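Long-range contacts in putative NADH-flavin reductase (Streptococcus pneumoniae TIGR4, PDB 4R01), which probably binds NAD(P)H in a Rossmann-type fold and, as a putative NADH-flavin reductase, may pass its reducing equivalents to a flavin: residues H26-S34 and A40-L51; N142-A152 and H200-L208. All coordinates share one frame; numbering follows the deposited sequence.

Contact 1: H26-S34 and A40-L51; sequences HEVTAIVRS and AESIIKKDLFEL. With SO4 (sulfate ion), chain C.
I31 and I44 run alongside each other on one face of the sheet, I31 CG1 4.1 Å from I44 CB. A chi1 of -61° turns I31 CG1 beside the backbone N and leaves CG2 anti to that N, where it meets L51 CD2 tip to tip at 4.0 Å. T29 sits on this same face; its CG2 crosses I44 CG1 at a slant, and a water on S42 OG bonds weakly to T29 OG1. On the other face A30 CB touches A40 CB at 3.5 Å, and V32 CG2 crosses I43 CG2 at 3.6 Å. Between these two layers strands 27-32 and 42-45 run parallel, 42-45 being outermost on this side of the Rossmann sheet. Four sound backbone bonds link them; in one, K46 N reaches V32 O at 2.9 Å almost on the line of the carbonyl, while V28 O receives weak ones from E41 N and S42 N. Just past strand 27-32, R33 N donates to O4 of a sulfate, probably from the crystallisation liquor, and R33 NE weakly to O2; N10 N also binds the ion, consistent with a cofactor-phosphate site in Rossmann proteins. A bend at chi3 (-63°) brings the R33 guanidinium round, O4 at its edge and in plane. At the far end the E27 and E41 carboxylates stand 73° apart, OE1 to OE1 3.6 Å, which probably raises the proton affinity of one or both.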
loop_
_atom_site.group_PDB
_atom_site.type_symbol
_atom_site.label_atom_id
_atom_site.label_comp_id
_atom_site.label_asym_id
_atom_site.label_seq_id
_atom_site.Cartn_x
_atom_site.Cartn_y
_atom_site.Cartn_z
ATOM N N HIS A 26 7.768 9.803 39.408
ATOM C CA HIS A 26 6.958 8.781 40.064
ATOM C C HIS A 26 7.838 7.731 40.733
ATOM O O HIS A 26 8.970 7.505 40.307
ATOM C CB HIS A 26 6.022 8.112 39.055
ATOM C CG HIS A 26 5.226 9.078 38.237
ATOM N ND1 HIS A 26 4.014 9.584 38.652
ATOM C CD2 HIS A 26 5.467 9.628 37.024
ATOM C CE1 HIS A 26 3.544 10.409 37.733
ATOM N NE2 HIS A 26 4.407 10.454 36.735
ATOM N N GLU A 27 7.324 7.093 41.782
ATOM C CA GLU A 27 8.051 5.992 42.408
ATOM C C GLU A 27 7.630 4.664 41.777
ATOM O O GLU A 27 6.482 4.230 41.890
ATOM C CB GLU A 27 7.850 5.986 43.934
ATOM C CG GLU A 27 6.419 5.837 44.439
ATOM C CD GLU A 27 6.344 5.813 45.960
ATOM O OE1 GLU A 27 6.962 4.918 46.576
ATOM O OE2 GLU A 27 5.666 6.687 46.543
ATOM N N VAL A 28 8.578 4.032 41.095
ATOM C CA VAL A 28 8.282 2.870 40.271
ATOM C C VAL A 28 8.808 1.575 40.880
ATOM O O VAL A 28 9.983 1.468 41.233
ATOM C CB VAL A 28 8.873 3.033 38.852
ATOM C CG1 VAL A 28 8.453 1.877 37.958
ATOM C CG2 VAL A 28 8.439 4.361 38.249
ATOM N N THR A 29 7.920 0.595 41.002
ATOM C CA THR A 29 8.299 -0.744 41.422
ATOM C C THR A 29 8.431 -1.642 40.203
ATOM O O THR A 29 7.504 -1.748 39.401
ATOM C CB THR A 29 7.271 -1.355 42.394
ATOM O OG1 THR A 29 7.260 -0.609 43.617
ATOM C CG2 THR A 29 7.616 -2.805 42.694
ATOM N N ALA A 30 9.585 -2.282 40.058
ATOM C CA ALA A 30 9.792 -3.213 38.958
ATOM C C ALA A 30 9.491 -4.641 39.389
ATOM O O ALA A 30 10.081 -5.151 40.340
ATOM C CB ALA A 30 11.210 -3.112 38.434
ATOM N N ILE A 31 8.561 -5.281 38.694
ATOM C CA ILE A 31 8.284 -6.688 38.928
ATOM C C ILE A 31 8.937 -7.497 37.817
ATOM O O ILE A 31 8.502 -7.460 36.667
ATOM C CB ILE A 31 6.777 -6.966 38.996
ATOM C CG1 ILE A 31 6.159 -6.166 40.148
ATOM C CG2 ILE A 31 6.516 -8.454 39.165
ATOM C CD1 ILE A 31 4.677 -6.388 40.341
ATOM N N VAL A 32 9.998 -8.213 38.174
ATOM C CA VAL A 32 10.851 -8.880 37.198
ATOM C C VAL A 32 11.111 -10.343 37.552
ATOM O O VAL A 32 10.736 -10.813 38.629
ATOM C CB VAL A 32 12.209 -8.159 37.068
ATOM C CG1 VAL A 32 12.018 -6.747 36.546
ATOM C CG2 VAL A 32 12.919 -8.136 38.412
ATOM N N ARG A 33 11.769 -11.054 36.642
ATOM C CA ARG A 33 12.074 -12.465 36.839
ATOM C C ARG A 33 13.553 -12.681 37.143
ATOM O O ARG A 33 13.916 -13.612 37.860
ATOM C CB ARG A 33 11.666 -13.273 35.605
ATOM C CG ARG A 33 10.172 -13.251 35.317
ATOM C CD ARG A 33 9.841 -13.988 34.029
ATOM N NE ARG A 33 10.448 -13.352 32.862
ATOM C CZ ARG A 33 10.332 -13.804 31.617
ATOM N NH1 ARG A 33 9.626 -14.898 31.368
ATOM N NH2 ARG A 33 10.920 -13.161 30.618
ATOM N N SER A 34 14.406 -11.822 36.593
ATOM C CA SER A 34 15.843 -11.908 36.841
ATOM C C SER A 34 16.368 -10.601 37.430
ATOM O O SER A 34 15.593 -9.787 37.932
ATOM C CB SER A 34 16.595 -12.250 35.554
ATOM O OG SER A 34 16.377 -11.268 34.558
ATOM N N ALA A 40 14.590 1.267 38.045
ATOM C CA ALA A 40 13.486 1.278 38.999
ATOM C C ALA A 40 13.942 1.328 40.461
ATOM O O ALA A 40 14.981 0.772 40.818
ATOM C CB ALA A 40 12.602 0.073 38.770
ATOM N N GLU A 41 13.123 1.938 41.309
ATOM C CA GLU A 41 13.450 2.074 42.706
ATOM C C GLU A 41 13.435 0.769 43.476
ATOM O O GLU A 41 14.468 0.277 43.912
ATOM C CB GLU A 41 12.382 3.012 43.314
ATOM C CG GLU A 41 12.101 2.896 44.806
ATOM C CD GLU A 41 10.975 3.791 45.256
ATOM O OE1 GLU A 41 9.819 3.436 44.977
ATOM O OE2 GLU A 41 11.226 4.842 45.890
ATOM N N SER A 42 12.266 0.155 43.520
ATOM C CA SER A 42 12.143 -1.107 44.238
ATOM C C SER A 42 11.845 -2.273 43.301
ATOM O O SER A 42 11.143 -2.122 42.304
ATOM C CB SER A 42 11.053 -1.003 45.302
ATOM O OG SER A 42 11.161 0.221 46.004
ATOM N N ILE A 43 12.376 -3.441 43.638
ATOM C CA ILE A 43 12.256 -4.606 42.775
ATOM C C ILE A 43 11.554 -5.764 43.470
ATOM O O ILE A 43 11.895 -6.135 44.594
ATOM C CB ILE A 43 13.640 -5.083 42.286
ATOM C CG1 ILE A 43 14.289 -4.017 41.399
ATOM C CG2 ILE A 43 13.526 -6.402 41.536
ATOM C CD1 ILE A 43 15.207 -3.067 42.137
ATOM N N ILE A 44 10.558 -6.323 42.795
ATOM C CA ILE A 44 9.952 -7.567 43.227
ATOM C C ILE A 44 10.355 -8.657 42.245
ATOM O O ILE A 44 9.802 -8.743 41.149
ATOM C CB ILE A 44 8.416 -7.470 43.302
ATOM C CG1 ILE A 44 7.993 -6.284 44.168
ATOM C CG2 ILE A 44 7.821 -8.766 43.836
ATOM C CD1 ILE A 44 6.490 -6.092 44.244
ATOM N N LYS A 45 11.339 -9.469 42.618
ATOM C CA LYS A 45 11.726 -10.584 41.767
ATOM C C LYS A 45 10.793 -11.749 42.029
ATOM O O LYS A 45 10.900 -12.434 43.043
ATOM C CB LYS A 45 13.180 -10.998 41.996
ATOM C CG LYS A 45 13.607 -12.153 41.098
ATOM C CD LYS A 45 15.088 -12.464 41.221
ATOM C CE LYS A 45 15.943 -11.283 40.794
ATOM N NZ LYS A 45 17.393 -11.624 40.813
ATOM N N LYS A 46 9.872 -11.966 41.103
ATOM C CA LYS A 46 8.826 -12.952 41.290
ATOM C C LYS A 46 8.268 -13.350 39.934
ATOM O O LYS A 46 8.263 -12.545 39.003
ATOM C CB LYS A 46 7.724 -12.385 42.187
ATOM C CG LYS A 46 6.815 -13.421 42.813
ATOM C CD LYS A 46 5.843 -12.765 43.779
ATOM C CE LYS A 46 5.050 -13.802 44.551
ATOM N NZ LYS A 46 4.048 -13.180 45.459
ATOM N N ASP A 47 7.814 -14.593 39.812
ATOM C CA ASP A 47 7.174 -15.022 38.579
ATOM C C ASP A 47 5.822 -14.337 38.462
ATOM O O ASP A 47 5.069 -14.269 39.435
ATOM C CB ASP A 47 7.015 -16.539 38.530
ATOM C CG ASP A 47 6.468 -17.020 37.198
ATOM O OD1 ASP A 47 7.259 -17.148 36.238
ATOM O OD2 ASP A 47 5.246 -17.267 37.108
ATOM N N LEU A 48 5.533 -13.827 37.269
ATOM C CA LEU A 48 4.312 -13.074 37.006
ATOM C C LEU A 48 3.050 -13.771 37.513
ATOM O O LEU A 48 2.230 -13.164 38.202
ATOM C CB LEU A 48 4.180 -12.807 35.506
ATOM C CG LEU A 48 2.863 -12.177 35.056
ATOM C CD1 LEU A 48 2.676 -10.836 35.733
ATOM C CD2 LEU A 48 2.822 -12.028 33.547
ATOM N N PHE A 49 2.904 -15.049 37.181
ATOM C CA PHE A 49 1.684 -15.783 37.498
ATOM C C PHE A 49 1.669 -16.306 38.931
ATOM O O PHE A 49 0.808 -17.102 39.301
ATOM C CB PHE A 49 1.498 -16.934 36.510
ATOM C CG PHE A 49 1.377 -16.482 35.085
ATOM C CD1 PHE A 49 0.153 -16.090 34.571
ATOM C CD2 PHE A 49 2.490 -16.435 34.263
ATOM C CE1 PHE A 49 0.039 -15.668 33.261
ATOM C CE2 PHE A 49 2.384 -16.013 32.952
ATOM C CZ PHE A 49 1.156 -15.629 32.451
ATOM N N GLU A 50 2.623 -15.847 39.733
ATOM C CA GLU A 50 2.653 -16.180 41.149
ATOM C C GLU A 50 2.370 -14.941 41.988
ATOM O O GLU A 50 2.447 -14.978 43.215
ATOM C CB GLU A 50 3.999 -16.796 41.533
ATOM C CG GLU A 50 4.039 -18.311 41.393
ATOM C CD GLU A 50 5.434 -18.837 41.129
ATOM O OE1 GLU A 50 6.404 -18.080 41.344
ATOM O OE2 GLU A 50 5.560 -20.006 40.707
ATOM N N LEU A 51 2.035 -13.846 41.313
ATOM C CA LEU A 51 1.693 -12.601 41.990
ATOM C C LEU A 51 0.398 -12.732 42.782
ATOM O O LEU A 51 -0.515 -13.460 42.390
ATOM C CB LEU A 51 1.566 -11.457 40.981
ATOM C CG LEU A 51 2.846 -10.907 40.352
ATOM C CD1 LEU A 51 2.497 -9.927 39.248
ATOM C CD2 LEU A 51 3.729 -10.243 41.398
HETATM S S SO4 C . 11.453 -9.561 33.125
HETATM O O1 SO4 C . 11.444 -8.250 33.765
HETATM O O2 SO4 C . 10.241 -10.284 33.496
HETATM O O3 SO4 C . 11.500 -9.389 31.678
HETATM O O4 SO4 C . 12.630 -10.313 33.554
HETATM O O HOH W 1 8.234 0.528 46.691
#

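Contact 2: N142-A152 and H200-L208; sequences NNLNWTFVSPA and HIKERISLL
T147 OG1 donates a 2.6 Å hydrogen bond to H200 O, arriving in the plane of that carbonyl, and the same hydroxyl oxygen is also bonded by R94 NH2 from the neighbouring strand. Its chi1 of -62° sets OG1 beside its own backbone N, leaving CG2 to pack toward I205 CG1. On the other face of the sheet the W146 indole lies beneath the K202 backbone: K202 CA stands over the five-membered ring, 3.7 Å from its centroid and 16° off the normal, a CH-pi contact. The E203 backbone N continues over the same ring face, nearer the rim. The K202 side chain, extended beyond CG, leaves at about a right angle to the indole and ends with NZ 2.6 Å from O of the poorly ordered N142, nearly in line with the carbonyl. Next along, R204 runs beside F148: R204 CD lies at the ring edge, 3.8 Å from F148 CD2, and R204 CD is 3.2 Å from S150 OG. The guanidinium goes on to a salt bridge with E170 and a bond to S103 O, while S150 OG is hydrogen-bonded to G100 O. V149 CG1 meets L207 CD1 at 3.7 Å on the face of T147 and I205. Parallel strands 145-150 and 203-208 pair regularly from I205 on (I205 N to F148 O, S150 N to I205 O and L207 N to S150 O, each 2.9 Å), with F148 N to E203 O weak. With T147, S150 and R204 each given polar partners, the cost of burying these groups is probably reduced.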
loop_
_atom_site.group_PDB
_atom_site.type_symbol
_atom_site.label_atom_id
_atom_site.label_comp_id
_atom_site.label_asym_id
_atom_site.label_seq_id
_atom_site.Cartn_x
_atom_site.Cartn_y
_atom_site.Cartn_z
ATOM N N ASN A 142 -15.734 -6.242 33.254
ATOM C CA ASN A 142 -16.548 -5.075 33.572
ATOM C C ASN A 142 -16.003 -4.250 34.736
ATOM O O ASN A 142 -15.978 -3.022 34.675
ATOM C CB ASN A 142 -17.983 -5.508 33.885
ATOM C CG ASN A 142 -18.471 -6.614 32.969
ATOM O OD1 ASN A 142 -18.286 -7.798 33.253
ATOM N ND2 ASN A 142 -19.099 -6.233 31.861
ATOM N N ASN A 143 -15.569 -4.927 35.793
ATOM C CA ASN A 143 -15.133 -4.247 37.008
ATOM C C ASN A 143 -13.628 -4.009 37.053
ATOM O O ASN A 143 -13.035 -3.932 38.129
ATOM C CB ASN A 143 -15.567 -5.043 38.237
ATOM C CG ASN A 143 -17.051 -5.342 38.237
ATOM O OD1 ASN A 143 -17.474 -6.442 37.881
ATOM N ND2 ASN A 143 -17.853 -4.360 38.631
ATOM N N LEU A 144 -13.017 -3.889 35.880
ATOM C CA LEU A 144 -11.586 -3.639 35.784
ATOM C C LEU A 144 -11.311 -2.341 35.035
ATOM O O LEU A 144 -11.791 -2.147 33.917
ATOM C CB LEU A 144 -10.881 -4.804 35.086
ATOM C CG LEU A 144 -9.361 -4.693 34.953
ATOM C CD1 LEU A 144 -8.699 -4.665 36.324
ATOM C CD2 LEU A 144 -8.811 -5.835 34.112
ATOM N N ASN A 145 -10.541 -1.452 35.656
ATOM C CA ASN A 145 -10.166 -0.194 35.022
ATOM C C ASN A 145 -8.978 -0.381 34.087
ATOM O O ASN A 145 -7.865 0.045 34.391
ATOM C CB ASN A 145 -9.843 0.862 36.078
ATOM C CG ASN A 145 -11.039 1.205 36.940
ATOM O OD1 ASN A 145 -12.181 1.167 36.481
ATOM N ND2 ASN A 145 -10.784 1.539 38.200
ATOM N N TRP A 146 -9.224 -1.016 32.944
ATOM C CA TRP A 146 -8.154 -1.372 32.020
ATOM C C TRP A 146 -7.994 -0.364 30.891
ATOM O O TRP A 146 -8.932 0.347 30.538
ATOM C CB TRP A 146 -8.404 -2.766 31.433
ATOM C CG TRP A 146 -9.682 -2.882 30.649
ATOM C CD1 TRP A 146 -10.907 -3.245 31.129
ATOM C CD2 TRP A 146 -9.856 -2.639 29.247
ATOM N NE1 TRP A 146 -11.834 -3.241 30.114
ATOM C CE2 TRP A 146 -11.215 -2.874 28.951
ATOM C CE3 TRP A 146 -8.999 -2.246 28.218
ATOM C CZ2 TRP A 146 -11.733 -2.728 27.664
ATOM C CZ3 TRP A 146 -9.519 -2.100 26.939
ATOM C CH2 TRP A 146 -10.872 -2.343 26.676
ATOM N N THR A 147 -6.791 -0.309 30.331
ATOM C CA THR A 147 -6.530 0.492 29.144
ATOM C C THR A 147 -5.494 -0.203 28.267
ATOM O O THR A 147 -4.330 -0.336 28.647
ATOM C CB THR A 147 -6.045 1.913 29.496
ATOM O OG1 THR A 147 -7.060 2.595 30.241
ATOM C CG2 THR A 147 -5.750 2.703 28.228
ATOM N N PHE A 148 -5.939 -0.655 27.098
ATOM C CA PHE A 148 -5.073 -1.311 26.127
ATOM C C PHE A 148 -4.373 -0.260 25.274
ATOM O O PHE A 148 -5.028 0.552 24.622
ATOM C CB PHE A 148 -5.890 -2.256 25.244
ATOM C CG PHE A 148 -5.086 -3.365 24.624
ATOM C CD1 PHE A 148 -4.730 -4.479 25.371
ATOM C CD2 PHE A 148 -4.705 -3.304 23.294
ATOM C CE1 PHE A 148 -3.999 -5.506 24.808
ATOM C CE2 PHE A 148 -3.973 -4.331 22.721
ATOM C CZ PHE A 148 -3.623 -5.435 23.481
ATOM N N VAL A 149 -3.044 -0.264 25.279
ATOM C CA VAL A 149 -2.300 0.752 24.547
ATOM C C VAL A 149 -1.585 0.165 23.333
ATOM O O VAL A 149 -0.463 -0.327 23.433
ATOM C CB VAL A 149 -1.276 1.454 25.451
ATOM C CG1 VAL A 149 -0.634 2.617 24.715
ATOM C CG2 VAL A 149 -1.947 1.934 26.725
ATOM N N SER A 150 -2.252 0.223 22.185
ATOM C CA SER A 150 -1.682 -0.276 20.940
ATOM C C SER A 150 -0.581 0.640 20.425
ATOM O O SER A 150 -0.747 1.857 20.386
ATOM C CB SER A 150 -2.771 -0.426 19.874
ATOM O OG SER A 150 -3.563 -1.574 20.111
ATOM N N PRO A 151 0.556 0.053 20.029
ATOM C CA PRO A 151 1.627 0.819 19.393
ATOM C C PRO A 151 1.348 0.959 17.904
ATOM O O PRO A 151 0.298 0.508 17.438
ATOM C CB PRO A 151 2.863 -0.041 19.646
ATOM C CG PRO A 151 2.327 -1.438 19.608
ATOM C CD PRO A 151 0.906 -1.372 20.151
ATOM N N ALA A 152 2.272 1.564 17.165
ATOM C CA ALA A 152 2.122 1.677 15.723
ATOM C C ALA A 152 2.467 0.350 15.061
ATOM O O ALA A 152 2.923 -0.580 15.726
ATOM C CB ALA A 152 2.994 2.787 15.184
ATOM N N HIS A 200 -8.915 7.691 29.365
ATOM C CA HIS A 200 -9.477 6.520 28.733
ATOM C C HIS A 200 -9.541 5.241 29.506
ATOM O O HIS A 200 -8.664 4.420 29.428
ATOM C CB HIS A 200 -8.722 6.253 27.452
ATOM C CG HIS A 200 -8.531 7.457 26.609
ATOM N ND1 HIS A 200 -7.478 8.314 26.777
ATOM C CD2 HIS A 200 -9.253 7.944 25.584
ATOM C CE1 HIS A 200 -7.558 9.283 25.893
ATOM N NE2 HIS A 200 -8.627 9.080 25.158
ATOM N N ILE A 201 -10.652 5.025 30.163
ATOM C CA ILE A 201 -10.812 3.880 31.047
ATOM C C ILE A 201 -11.706 2.832 30.389
ATOM O O ILE A 201 -12.738 3.167 29.807
ATOM C CB ILE A 201 -11.409 4.299 32.402
ATOM C CG1 ILE A 201 -10.644 5.498 32.970
ATOM C CG2 ILE A 201 -11.398 3.133 33.380
ATOM C CD1 ILE A 201 -9.158 5.250 33.141
ATOM N N LYS A 202 -11.292 1.569 30.483
ATOM C CA LYS A 202 -12.002 0.445 29.867
ATOM C C LYS A 202 -12.139 0.615 28.354
ATOM O O LYS A 202 -13.193 0.345 27.781
ATOM C CB LYS A 202 -13.383 0.261 30.501
ATOM C CG LYS A 202 -13.361 0.074 32.009
ATOM C CD LYS A 202 -14.757 -0.187 32.540
ATOM C CE LYS A 202 -14.798 -0.138 34.053
ATOM N NZ LYS A 202 -16.172 -0.400 34.556
ATOM N N GLU A 203 -11.065 1.062 27.713
ATOM C CA GLU A 203 -11.034 1.176 26.261
ATOM C C GLU A 203 -9.597 1.139 25.752
ATOM O O GLU A 203 -8.650 1.201 26.538
ATOM C CB GLU A 203 -11.735 2.457 25.802
ATOM C CG GLU A 203 -11.275 3.721 26.507
ATOM C CD GLU A 203 -11.901 4.974 25.921
ATOM O OE1 GLU A 203 -11.646 5.270 24.734
ATOM O OE2 GLU A 203 -12.656 5.659 26.643
ATOM N N ARG A 204 -9.436 1.017 24.439
ATOM C CA ARG A 204 -8.104 0.982 23.851
ATOM C C ARG A 204 -7.732 2.277 23.147
ATOM O O ARG A 204 -8.512 2.822 22.366
ATOM C CB ARG A 204 -7.965 -0.166 22.851
ATOM C CG ARG A 204 -6.748 0.038 21.960
ATOM C CD ARG A 204 -6.590 -1.012 20.907
ATOM N NE ARG A 204 -7.694 -1.030 19.959
ATOM C CZ ARG A 204 -7.756 -1.883 18.949
ATOM N NH1 ARG A 204 -6.764 -2.746 18.772
ATOM N NH2 ARG A 204 -8.787 -1.873 18.118
ATOM N N ILE A 205 -6.523 2.754 23.424
ATOM C CA ILE A 205 -5.946 3.859 22.680
ATOM C C ILE A 205 -4.791 3.352 21.824
ATOM O O ILE A 205 -4.309 2.235 22.018
ATOM C CB ILE A 205 -5.443 4.965 23.615
ATOM C CG1 ILE A 205 -4.413 4.396 24.593
ATOM C CG2 ILE A 205 -6.609 5.587 24.363
ATOM C CD1 ILE A 205 -3.865 5.417 25.563
ATOM N N SER A 206 -4.348 4.174 20.877
ATOM C CA SER A 206 -3.209 3.819 20.036
ATOM C C SER A 206 -2.246 4.996 19.908
ATOM O O SER A 206 -2.655 6.157 19.988
ATOM C CB SER A 206 -3.679 3.359 18.653
ATOM O OG SER A 206 -4.503 4.337 18.044
ATOM N N LEU A 207 -0.967 4.689 19.713
ATOM C CA LEU A 207 0.070 5.714 19.651
ATOM C C LEU A 207 0.898 5.600 18.374
ATOM O O LEU A 207 1.063 4.505 17.835
ATOM C CB LEU A 207 0.979 5.622 20.880
ATOM C CG LEU A 207 0.295 5.871 22.225
ATOM C CD1 LEU A 207 1.236 5.541 23.377
ATOM C CD2 LEU A 207 -0.170 7.312 22.309
ATOM N N LEU A 208 1.415 6.731 17.895
ATOM C CA LEU A 208 2.218 6.747 16.674
ATOM C C LEU A 208 2.988 8.055 16.549
ATOM O O LEU A 208 2.627 9.050 17.172
ATOM C CB LEU A 208 1.319 6.502 15.452
ATOM C CG LEU A 208 0.190 7.453 15.020
ATOM C CD1 LEU A 208 0.670 8.555 14.061
ATOM C CD2 LEU A 208 -1.009 6.682 14.464
HETATM O O HOH W 2 -0.782 3.140 16.665
#

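Both contacts pair neighbouring parallel strands of one eight-stranded mixed sheet, on opposite sides of the chain's centre. Their centres are 22 Å apart and their nearest atoms about 13 Å, so they do not touch. Contact 1 closes before contact 2 opens along the chain. Across the sheet, strands 3-7, 61-64 and 94-98 lie between them: 3-7 bonds to 27-32, and 94-98 to 145-150. Contact 1 forms a partly buried margin ending in strand 42-45, whereas contact 2 is buried, with antiparallel strand 165-168 beyond it. They lie in opposite halves of the sheet of a fold that probably binds the dinucleotide.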